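Local coordinates for protein rubber oxygenase (Streptomyces sp., PDB 5O1L) that cleaves the double bonds of poly(cis-1,4-isoprene) in natural and synthetic rubber by adding dioxygen, using a non-covalently bound b-type heme, at residues 184-187 against 188-192; 324-327 against 328-331; 378-381 against 382-386. All coordinates share one frame; numbering follows the deposited sequence.

Contact 1: residues 184-187 against 188-192; sequences HGSM and IVTAV
Ser186 meets Thr190 one turn further on, at the start of helix 187-204. Its carbonyl O accepts the amide N of Thr190 at 2.9 Å, nearly along the C=O axis, which closes the first turn. Thr190 OG1 stands 3.2 Å from the same Ser186 O. The Ser186 hydroxyl lies 4.4 Å, OG to OG1, from that of Thr190, and a single water bridges the gap, 2.7 Å from each of the two oxygens. Ser186 occupies the N-cap position, yet its OG makes no capping bond and turns to this water instead; Asn85 OD1 accepts the amide of Ile188 in the first turn, and the backbone of Asn85 also bonds to Gly185 in the loop. This helix also carries His198, the inferred axial ligand of the heme iron, and the side chain of Thr190 comes within about 5 Å of the heme. Met187 follows, with its O taking the amide N of Ala191 at 2.8 Å. Its CG is anti to the backbone N (chi1 -171°), and bends at chi2 and chi3 turn the thioether forward along the helix. CE thereby packs against Thr190 CG2 at 3.8 Å and touches Ala191 CB, while SD grazes Thr190 CB and CG2.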
ATOM      1  N   HIS A 184       2.796 -20.845  -7.023  1.00 19.70           N
ATOM      2  CA  HIS A 184       3.884 -20.812  -6.108  1.00 19.89           C
ATOM      3  C   HIS A 184       4.123 -19.472  -5.442  1.00 18.77           C
ATOM      4  O   HIS A 184       5.043 -19.330  -4.639  1.00 20.55           O
ATOM      5  CB  HIS A 184       5.224 -21.226  -6.789  1.00 21.65           C
ATOM      6  CG  HIS A 184       5.556 -20.426  -7.998  1.00 19.19           C
ATOM      7  ND1 HIS A 184       6.346 -19.284  -8.004  1.00 23.07           N
ATOM      8  CD2 HIS A 184       5.066 -20.552  -9.236  1.00 20.23           C
ATOM      9  CE1 HIS A 184       6.365 -18.798  -9.222  1.00 19.37           C
ATOM     10  NE2 HIS A 184       5.643 -19.568  -9.995  1.00 22.47           N
ATOM     11  N   GLY A 185       3.316 -18.468  -5.844  1.00 16.70           N
ATOM     12  CA  GLY A 185       3.393 -17.209  -5.132  1.00 16.19           C
ATOM     13  C   GLY A 185       2.621 -17.132  -3.892  1.00 16.20           C
ATOM     14  O   GLY A 185       2.175 -18.184  -3.378  1.00 15.25           O
ATOM     15  N   SER A 186       2.501 -15.915  -3.323  1.00 14.94           N
ATOM     16  CA  SER A 186       1.951 -15.801  -2.019  1.00 15.11           C
ATOM     17  C   SER A 186       0.979 -14.614  -1.806  1.00 13.72           C
ATOM     18  O   SER A 186       0.521 -14.400  -0.692  1.00 14.74           O
ATOM     19  CB  SER A 186       3.064 -15.752  -0.958  1.00 17.45           C
ATOM     20  OG  SER A 186       3.855 -14.631  -1.119  1.00 20.63           O
ATOM     21  N   MET A 187       0.593 -13.896  -2.865  1.00 12.49           N
ATOM     22  CA  MET A 187      -0.251 -12.759  -2.598  1.00 12.81           C
ATOM     23  C   MET A 187      -1.625 -13.107  -2.164  1.00 13.32           C
ATOM     24  O   MET A 187      -2.265 -12.308  -1.433  1.00 12.95           O
ATOM     25  CB  MET A 187      -0.268 -11.741  -3.789  1.00 13.52           C
ATOM     26  CG  MET A 187      -0.946 -10.416  -3.531  1.00 14.16           C
ATOM     27  SD  MET A 187      -0.092  -9.501  -2.218  1.00 16.53           S
ATOM     28  CE  MET A 187      -1.475  -8.895  -1.294  1.00 16.66           C
ATOM     29  N   ILE A 188      -2.179 -14.251  -2.552  1.00 13.30           N
ATOM     30  CA  ILE A 188      -3.485 -14.603  -1.991  1.00 14.17           C
ATOM     31  C   ILE A 188      -3.399 -14.853  -0.484  1.00 13.59           C
ATOM     32  O   ILE A 188      -4.215 -14.372   0.272  1.00 14.38           O
ATOM     33  CB  ILE A 188      -4.019 -15.836  -2.678  1.00 14.84           C
ATOM     34  CG1 ILE A 188      -4.238 -15.545  -4.180  1.00 17.11           C
ATOM     35  CG2 ILE A 188      -5.322 -16.283  -1.971  1.00 15.53           C
ATOM     36  CD1 ILE A 188      -4.595 -16.747  -5.016  1.00 18.55           C
ATOM     37  N   VAL A 189      -2.359 -15.570  -0.096  1.00 14.54           N
ATOM     38  CA  VAL A 189      -2.060 -15.790   1.321  1.00 14.85           C
ATOM     39  C   VAL A 189      -1.929 -14.465   2.061  1.00 13.78           C
ATOM     40  O   VAL A 189      -2.611 -14.263   3.069  1.00 14.88           O
ATOM     41  CB  VAL A 189      -0.840 -16.656   1.483  1.00 16.05           C
ATOM     42  CG1 VAL A 189      -0.504 -16.833   2.931  1.00 15.50           C
ATOM     43  CG2 VAL A 189      -1.057 -17.979   0.755  1.00 17.35           C
ATOM     44  N   THR A 190      -1.116 -13.545   1.524  1.00 13.30           N
ATOM     45  CA  THR A 190      -0.891 -12.262   2.168  1.00 14.52           C
ATOM     46  C   THR A 190      -2.177 -11.487   2.231  1.00 14.35           C
ATOM     47  O   THR A 190      -2.486 -10.875   3.225  1.00 13.57           O
ATOM     48  CB  THR A 190       0.151 -11.480   1.359  1.00 16.03           C
ATOM     49  OG1 THR A 190       1.368 -12.209   1.526  1.00 18.09           O
ATOM     50  CG2 THR A 190       0.291 -10.034   1.865  1.00 17.05           C
ATOM     51  N   ALA A 191      -2.950 -11.478   1.128  1.00 13.41           N
ATOM     52  CA  ALA A 191      -4.209 -10.746   1.144  1.00 13.88           C
ATOM     53  C   ALA A 191      -5.203 -11.260   2.158  1.00 13.84           C
ATOM     54  O   ALA A 191      -5.872 -10.476   2.871  1.00 14.45           O
ATOM     55  CB  ALA A 191      -4.858 -10.753  -0.226  1.00 13.20           C
ATOM     56  N   VAL A 192      -5.370 -12.564   2.249  1.00 14.24           N
ATOM     57  CA  VAL A 192      -6.300 -13.156   3.164  1.00 14.49           C
ATOM     58  C   VAL A 192      -5.833 -12.894   4.644  1.00 14.04           C
ATOM     59  O   VAL A 192      -6.638 -12.486   5.482  1.00 14.14           O
ATOM     60  CB  VAL A 192      -6.505 -14.633   2.914  1.00 15.53           C
ATOM     61  CG1 VAL A 192      -7.284 -15.271   4.055  1.00 16.88           C
ATOM     62  CG2 VAL A 192      -7.179 -14.880   1.596  1.00 16.66           C
TER
HETATM   63  O   HOH W   1       3.155 -12.121  -0.525  1.00 21.83           O

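Contact 2: residues 324-327 against 328-331; sequences GAFS and RYTL
Thr330 folds its side chain back over the preceding turn onto Phe326. CB comes first, close to Phe326 O and more distantly facing Ser327 O. OG1, anti to the carbonyl carbon and beside the backbone N (chi1 -65°), then turns back up the helix and donates to Phe326 O at 2.9 Å. The amide N of Thr330 binds the same Phe326 O, also at 2.9 Å but from the opposite face of the carbonyl plane, and the oxygen is thus gripped by two donors of one residue. OG1 also sits over one face of the Phe326 ring, 3.5 Å above its plane and offset toward the rim, with CE2 as the nearest ring atom. A valine here, with a methyl in place of the hydroxyl, would probably leave Phe326 O with only the amide of this residue as donor and lose the polar contact over the ring. At another point of the ring, CE1 approaches Tyr329 CD2 obliquely at 4.1 Å, the two planes inclined at 47°. Arg328 lays its CB and CG against Gly324 O, CG at 3.2 Å, before its guanidinium leaves the helix for salt bridges to Asp337 and Glu348. Helix 320-331 is wedged between several others: Ser327, Thr330 and Leu331 face helix 127-142, Ala325 and Tyr329 pack on helix 345-362, and Phe326 meets Trp355 of that helix edge-to-face while also touching helix 373-393.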
ATOM      1  N   GLY A 324      15.548  13.264   1.955  1.00 17.14           N
ATOM      2  CA  GLY A 324      14.735  14.403   2.006  1.00 17.79           C
ATOM      3  C   GLY A 324      14.523  15.020   0.651  1.00 17.19           C
ATOM      4  O   GLY A 324      13.405  15.397   0.307  1.00 18.07           O
ATOM      5  N   ALA A 325      15.613  15.180  -0.083  1.00 16.22           N
ATOM      6  CA  ALA A 325      15.534  15.842  -1.350  1.00 15.15           C
ATOM      7  C   ALA A 325      14.727  15.005  -2.339  1.00 15.49           C
ATOM      8  O   ALA A 325      13.913  15.545  -3.008  1.00 15.55           O
ATOM      9  CB  ALA A 325      16.933  16.126  -1.890  1.00 14.84           C
ATOM     10  N   PHE A 326      15.025  13.725  -2.416  1.00 15.39           N
ATOM     11  CA  PHE A 326      14.303  12.873  -3.349  1.00 14.95           C
ATOM     12  C   PHE A 326      12.839  12.722  -2.949  1.00 14.65           C
ATOM     13  O   PHE A 326      11.944  12.722  -3.819  1.00 13.84           O
ATOM     14  CB  PHE A 326      14.984  11.516  -3.509  1.00 16.12           C
ATOM     15  CG  PHE A 326      14.419  10.726  -4.670  1.00 16.28           C
ATOM     16  CD1 PHE A 326      14.725  11.131  -5.942  1.00 17.11           C
ATOM     17  CD2 PHE A 326      13.604   9.682  -4.454  1.00 17.79           C
ATOM     18  CE1 PHE A 326      14.246  10.467  -7.033  1.00 17.69           C
ATOM     19  CE2 PHE A 326      13.025   9.031  -5.591  1.00 16.79           C
ATOM     20  CZ  PHE A 326      13.339   9.465  -6.788  1.00 16.13           C
ATOM     21  N   SER A 327      12.571  12.671  -1.643  1.00 15.40           N
ATOM     22  CA  SER A 327      11.178  12.533  -1.219  1.00 16.51           C
ATOM     23  C   SER A 327      10.374  13.834  -1.470  1.00 16.68           C
ATOM     24  O   SER A 327       9.199  13.822  -1.839  1.00 15.83           O
ATOM     25  CB  SER A 327      11.113  12.146   0.220  1.00 17.98           C
ATOM     26  OG  SER A 327      11.753  10.907   0.388  1.00 21.72           O
ATOM     27  N   ARG A 328      10.971  15.001  -1.303  1.00 15.48           N
ATOM     28  CA  ARG A 328      10.341  16.232  -1.608  1.00 16.03           C
ATOM     29  C   ARG A 328      10.109  16.355  -3.079  1.00 16.02           C
ATOM     30  O   ARG A 328       9.066  16.842  -3.503  1.00 17.76           O
ATOM     31  CB  ARG A 328      11.182  17.440  -1.099  1.00 17.29           C
ATOM     32  CG  ARG A 328      11.105  17.555   0.399  1.00 18.56           C
ATOM     33  CD  ARG A 328      11.954  18.700   0.934  1.00 21.08           C
ATOM     34  NE  ARG A 328      11.413  19.912   0.455  1.00 21.10           N
ATOM     35  CZ  ARG A 328      10.351  20.560   0.962  1.00 22.97           C
ATOM     36  NH1 ARG A 328       9.831  20.249   2.110  1.00 24.41           N
ATOM     37  NH2 ARG A 328       9.861  21.583   0.291  1.00 25.32           N
ATOM     38  N   TYR A 329      11.042  15.914  -3.905  1.00 15.29           N
ATOM     39  CA  TYR A 329      10.858  15.939  -5.354  1.00 15.97           C
ATOM     40  C   TYR A 329       9.668  15.037  -5.739  1.00 15.52           C
ATOM     41  O   TYR A 329       8.912  15.402  -6.648  1.00 16.71           O
ATOM     42  CB  TYR A 329      12.144  15.415  -5.963  1.00 15.51           C
ATOM     43  CG  TYR A 329      12.051  15.137  -7.445  1.00 15.41           C
ATOM     44  CD1 TYR A 329      11.876  16.142  -8.332  1.00 16.46           C
ATOM     45  CD2 TYR A 329      12.188  13.845  -7.924  1.00 15.94           C
ATOM     46  CE1 TYR A 329      11.759  15.862  -9.678  1.00 16.37           C
ATOM     47  CE2 TYR A 329      12.150  13.556  -9.248  1.00 16.13           C
ATOM     48  CZ  TYR A 329      11.959  14.540 -10.115  1.00 15.91           C
ATOM     49  OH  TYR A 329      11.880  14.228 -11.477  1.00 19.56           O
ATOM     50  N   THR A 330       9.588  13.903  -5.098  1.00 15.58           N
ATOM     51  CA  THR A 330       8.571  12.886  -5.415  1.00 15.99           C
ATOM     52  C   THR A 330       7.217  13.342  -4.939  1.00 16.16           C
ATOM     53  O   THR A 330       6.203  13.282  -5.708  1.00 17.41           O
ATOM     54  CB  THR A 330       8.953  11.598  -4.792  1.00 16.65           C
ATOM     55  OG1 THR A 330      10.173  11.122  -5.393  1.00 16.84           O
ATOM     56  CG2 THR A 330       7.891  10.587  -5.034  1.00 18.09           C
ATOM     57  N   LEU A 331       7.119  13.837  -3.713  1.00 15.96           N
ATOM     58  CA  LEU A 331       5.826  14.217  -3.136  1.00 16.80           C
ATOM     59  C   LEU A 331       5.378  15.630  -3.477  1.00 18.89           C
ATOM     60  O   LEU A 331       4.177  15.960  -3.278  1.00 20.36           O
ATOM     61  CB  LEU A 331       5.847  14.033  -1.637  1.00 18.40           C
ATOM     62  CG  LEU A 331       5.989  12.552  -1.279  1.00 19.75           C
ATOM     63  CD1 LEU A 331       6.442  12.375   0.139  1.00 21.71           C
ATOM     64  CD2 LEU A 331       4.685  11.806  -1.544  1.00 19.85           C
TER

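Contact 3: residues 378-381 against 382-386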
ATOM      1  N   LEU A 378      22.696   8.747  -6.072  1.00 14.46           N
ATOM      2  CA  LEU A 378      21.317   8.668  -5.645  1.00 14.11           C
ATOM      3  C   LEU A 378      20.638   7.471  -6.299  1.00 13.68           C
ATOM      4  O   LEU A 378      19.976   6.682  -5.610  1.00 12.66           O
ATOM      5  CB  LEU A 378      20.584   9.959  -6.045  1.00 15.79           C
ATOM      6  CG  LEU A 378      19.045   9.894  -5.839  1.00 17.08           C
ATOM      7  CD1 LEU A 378      18.636   9.700  -4.372  1.00 19.13           C
ATOM      8  CD2 LEU A 378      18.448  11.170  -6.391  1.00 18.51           C
ATOM      9  N   GLU A 379      20.789   7.328  -7.621  1.00 13.27           N
ATOM     10  CA  GLU A 379      20.196   6.207  -8.300  1.00 13.72           C
ATOM     11  C   GLU A 379      20.644   4.882  -7.686  1.00 13.92           C
ATOM     12  O   GLU A 379      19.820   3.965  -7.473  1.00 13.97           O
ATOM     13  CB  GLU A 379      20.491   6.262  -9.806  1.00 15.40           C
ATOM     14  CG  GLU A 379      19.865   5.120 -10.559  1.00 16.40           C
ATOM     15  CD  GLU A 379      20.363   4.984 -11.970  1.00 19.61           C
ATOM     16  OE1 GLU A 379      21.594   4.925 -12.197  1.00 17.76           O
ATOM     17  OE2 GLU A 379      19.530   4.897 -12.905  1.00 23.14           O
ATOM     18  N   GLU A 380      21.943   4.738  -7.376  1.00 13.31           N
ATOM     19  CA  GLU A 380      22.445   3.494  -6.780  1.00 14.66           C
ATOM     20  C   GLU A 380      21.909   3.299  -5.428  1.00 13.37           C
ATOM     21  O   GLU A 380      21.596   2.151  -5.067  1.00 13.83           O
ATOM     22  CB  GLU A 380      23.945   3.535  -6.843  1.00 15.95           C
ATOM     23  CG  GLU A 380      24.635   2.321  -6.186  1.00 16.79           C
ATOM     24  CD  GLU A 380      24.228   0.931  -6.717  1.00 19.28           C
ATOM     25  OE1 GLU A 380      23.549   0.750  -7.753  1.00 19.18           O
ATOM     26  OE2 GLU A 380      24.645  -0.075  -6.022  1.00 21.69           O
ATOM     27  N   ALA A 381      21.821   4.354  -4.622  1.00 13.95           N
ATOM     28  CA  ALA A 381      21.253   4.251  -3.258  1.00 13.74           C
ATOM     29  C   ALA A 381      19.773   3.818  -3.329  1.00 14.33           C
ATOM     30  O   ALA A 381      19.352   2.952  -2.513  1.00 14.06           O
ATOM     31  CB  ALA A 381      21.422   5.536  -2.543  1.00 15.22           C
ATOM     32  N   LEU A 382      19.028   4.353  -4.272  1.00 13.53           N
ATOM     33  CA  LEU A 382      17.625   3.900  -4.445  1.00 12.83           C
ATOM     34  C   LEU A 382      17.606   2.432  -4.849  1.00 12.92           C
ATOM     35  O   LEU A 382      16.720   1.694  -4.355  1.00 12.59           O
ATOM     36  CB  LEU A 382      16.924   4.783  -5.466  1.00 13.24           C
ATOM     37  CG  LEU A 382      16.730   6.204  -4.988  1.00 14.02           C
ATOM     38  CD1 LEU A 382      16.234   7.072  -6.156  1.00 15.08           C
ATOM     39  CD2 LEU A 382      15.725   6.260  -3.832  1.00 14.24           C
ATOM     40  N   ARG A 383      18.454   2.006  -5.732  1.00 12.52           N
ATOM     41  CA  ARG A 383      18.454   0.602  -6.165  1.00 13.68           C
ATOM     42  C   ARG A 383      18.757  -0.312  -4.973  1.00 13.74           C
ATOM     43  O   ARG A 383      18.055  -1.305  -4.778  1.00 13.69           O
ATOM     44  CB  ARG A 383      19.505   0.404  -7.239  1.00 14.88           C
ATOM     45  CG  ARG A 383      19.449  -0.957  -7.888  1.00 16.26           C
ATOM     46  CD  ARG A 383      20.631  -1.272  -8.750  1.00 17.08           C
ATOM     47  NE  ARG A 383      21.796  -1.447  -7.930  1.00 18.37           N
ATOM     48  CZ  ARG A 383      22.233  -2.570  -7.428  1.00 19.39           C
ATOM     49  NH1 ARG A 383      23.313  -2.583  -6.699  1.00 21.01           N
ATOM     50  NH2 ARG A 383      21.566  -3.720  -7.671  1.00 21.70           N
ATOM     51  N   LYS A 384      19.738   0.061  -4.143  1.00 13.76           N
ATOM     52  CA  LYS A 384      20.070  -0.783  -2.994  1.00 15.97           C
ATOM     53  C   LYS A 384      18.900  -0.753  -1.994  1.00 15.22           C
ATOM     54  O   LYS A 384      18.585  -1.819  -1.372  1.00 15.26           O
ATOM     55  CB  LYS A 384      21.340  -0.285  -2.297  1.00 18.13           C
ATOM     56  CG  LYS A 384      22.605  -0.556  -3.084  1.00 20.65           C
ATOM     57  CD  LYS A 384      23.776  -0.386  -2.160  1.00 23.95           C
ATOM     58  CE  LYS A 384      25.100  -0.781  -2.820  1.00 26.21           C
ATOM     59  NZ  LYS A 384      25.749   0.336  -3.532  1.00 25.43           N
ATOM     60  N   PHE A 385      18.263   0.369  -1.791  1.00 14.65           N
ATOM     61  CA  PHE A 385      17.061   0.462  -0.953  1.00 14.12           C
ATOM     62  C   PHE A 385      15.983  -0.523  -1.425  1.00 14.09           C
ATOM     63  O   PHE A 385      15.413  -1.263  -0.596  1.00 15.00           O
ATOM     64  CB  PHE A 385      16.543   1.917  -0.964  1.00 15.55           C
ATOM     65  CG  PHE A 385      15.208   2.157  -0.402  1.00 15.02           C
ATOM     66  CD1 PHE A 385      15.042   2.235   0.965  1.00 16.97           C
ATOM     67  CD2 PHE A 385      14.100   2.273  -1.200  1.00 17.80           C
ATOM     68  CE1 PHE A 385      13.779   2.427   1.516  1.00 16.30           C
ATOM     69  CE2 PHE A 385      12.871   2.543  -0.657  1.00 18.03           C
ATOM     70  CZ  PHE A 385      12.710   2.593   0.679  1.00 18.41           C
ATOM     71  N   VAL A 386      15.685  -0.538  -2.696  1.00 14.07           N
ATOM     72  CA  VAL A 386      14.649  -1.410  -3.213  1.00 14.75           C
ATOM     73  C   VAL A 386      15.035  -2.884  -2.964  1.00 15.62           C
ATOM     74  O   VAL A 386      14.169  -3.673  -2.552  1.00 17.48           O
ATOM     75  CB  VAL A 386      14.344  -1.096  -4.701  1.00 15.25           C
ATOM     76  CG1 VAL A 386      13.341  -2.134  -5.194  1.00 15.63           C
ATOM     77  CG2 VAL A 386      13.732   0.302  -4.769  1.00 15.85           C
TER
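Regular i to i+4 backbone bonds join the two segments, from Leu382 N to Leu378 O at 2.8 Å through to Phe385 N to Ala381 O. Helix 373-393 is amphipathic here, with a salt-bridge network of Glu380, Arg383 and Lys384 along its outer side and leucines turned inward. Glu380 leaves the backbone with CG anti to N (chi1 177°), then bends at chi2, which swings the carboxylate forward along the helix to the two basic residues. Arg383 lies beside it, pointing the same way, and grips it side-on with two nitrogens. NE donates to Glu380 OE1 at 2.8 Å, meeting that oxygen on its syn side but 28° out of the carboxylate plane. NH1 reaches Glu380 OE2 at 2.9 Å, in a nearly straight bond. Carboxylate and guanidinium are nearly coplanar, their planes 24° apart, and this double grip fixes the rotation of both groups. Two positive charges beside one carboxylate would probably help keep it ionised.

Across the helix, Leu378 and Leu382 bring their branches together, CD1 to CD1 at 4.0 Å, and Leu378 CD1 is equally near Leu382 CG. Leu382 CG also rests against Leu378 O at 3.3 Å. This apolar pair belongs to the interior: both leucines pack against Phe326, while Leu378 also touches Ile351 and Leu382 also reaches Trp355 and Leu136. Glu379 forms a separate salt bridge with Arg362. The remaining member of the network, Lys384, crosses the glutamate obliquely and bends at its last torsion; its NZ donates to Glu380 OE2 at 2.8 Å on the anti lone pair, leaving the syn one to Arg383 NH1.

How the contacts relate
The three contacts come in series along this helical, strand-free chain, contact 1 where a loop runs into helix 187-204, contacts 2 and 3 within helices 320-331 and 373-393. Contacts 2 and 3 are neighbours, their centres 14 Å apart, and they touch directly: the Phe326 ring packs with CD1 on Leu378 CD2 (3.7 Å) and with CE2 on Leu382 CD1 (3.8 Å). Helices 127-142 and 345-362 border both, so the two share largely apolar packing partners, away from the heme site. Contact 1 stands apart beside the heme, about 32 Å from contact 2 and 27 Å from contact 3 between centres. Contacts 1 and 2 lie on opposite sides of the chain's centre, yet both belong to the catalytic domain.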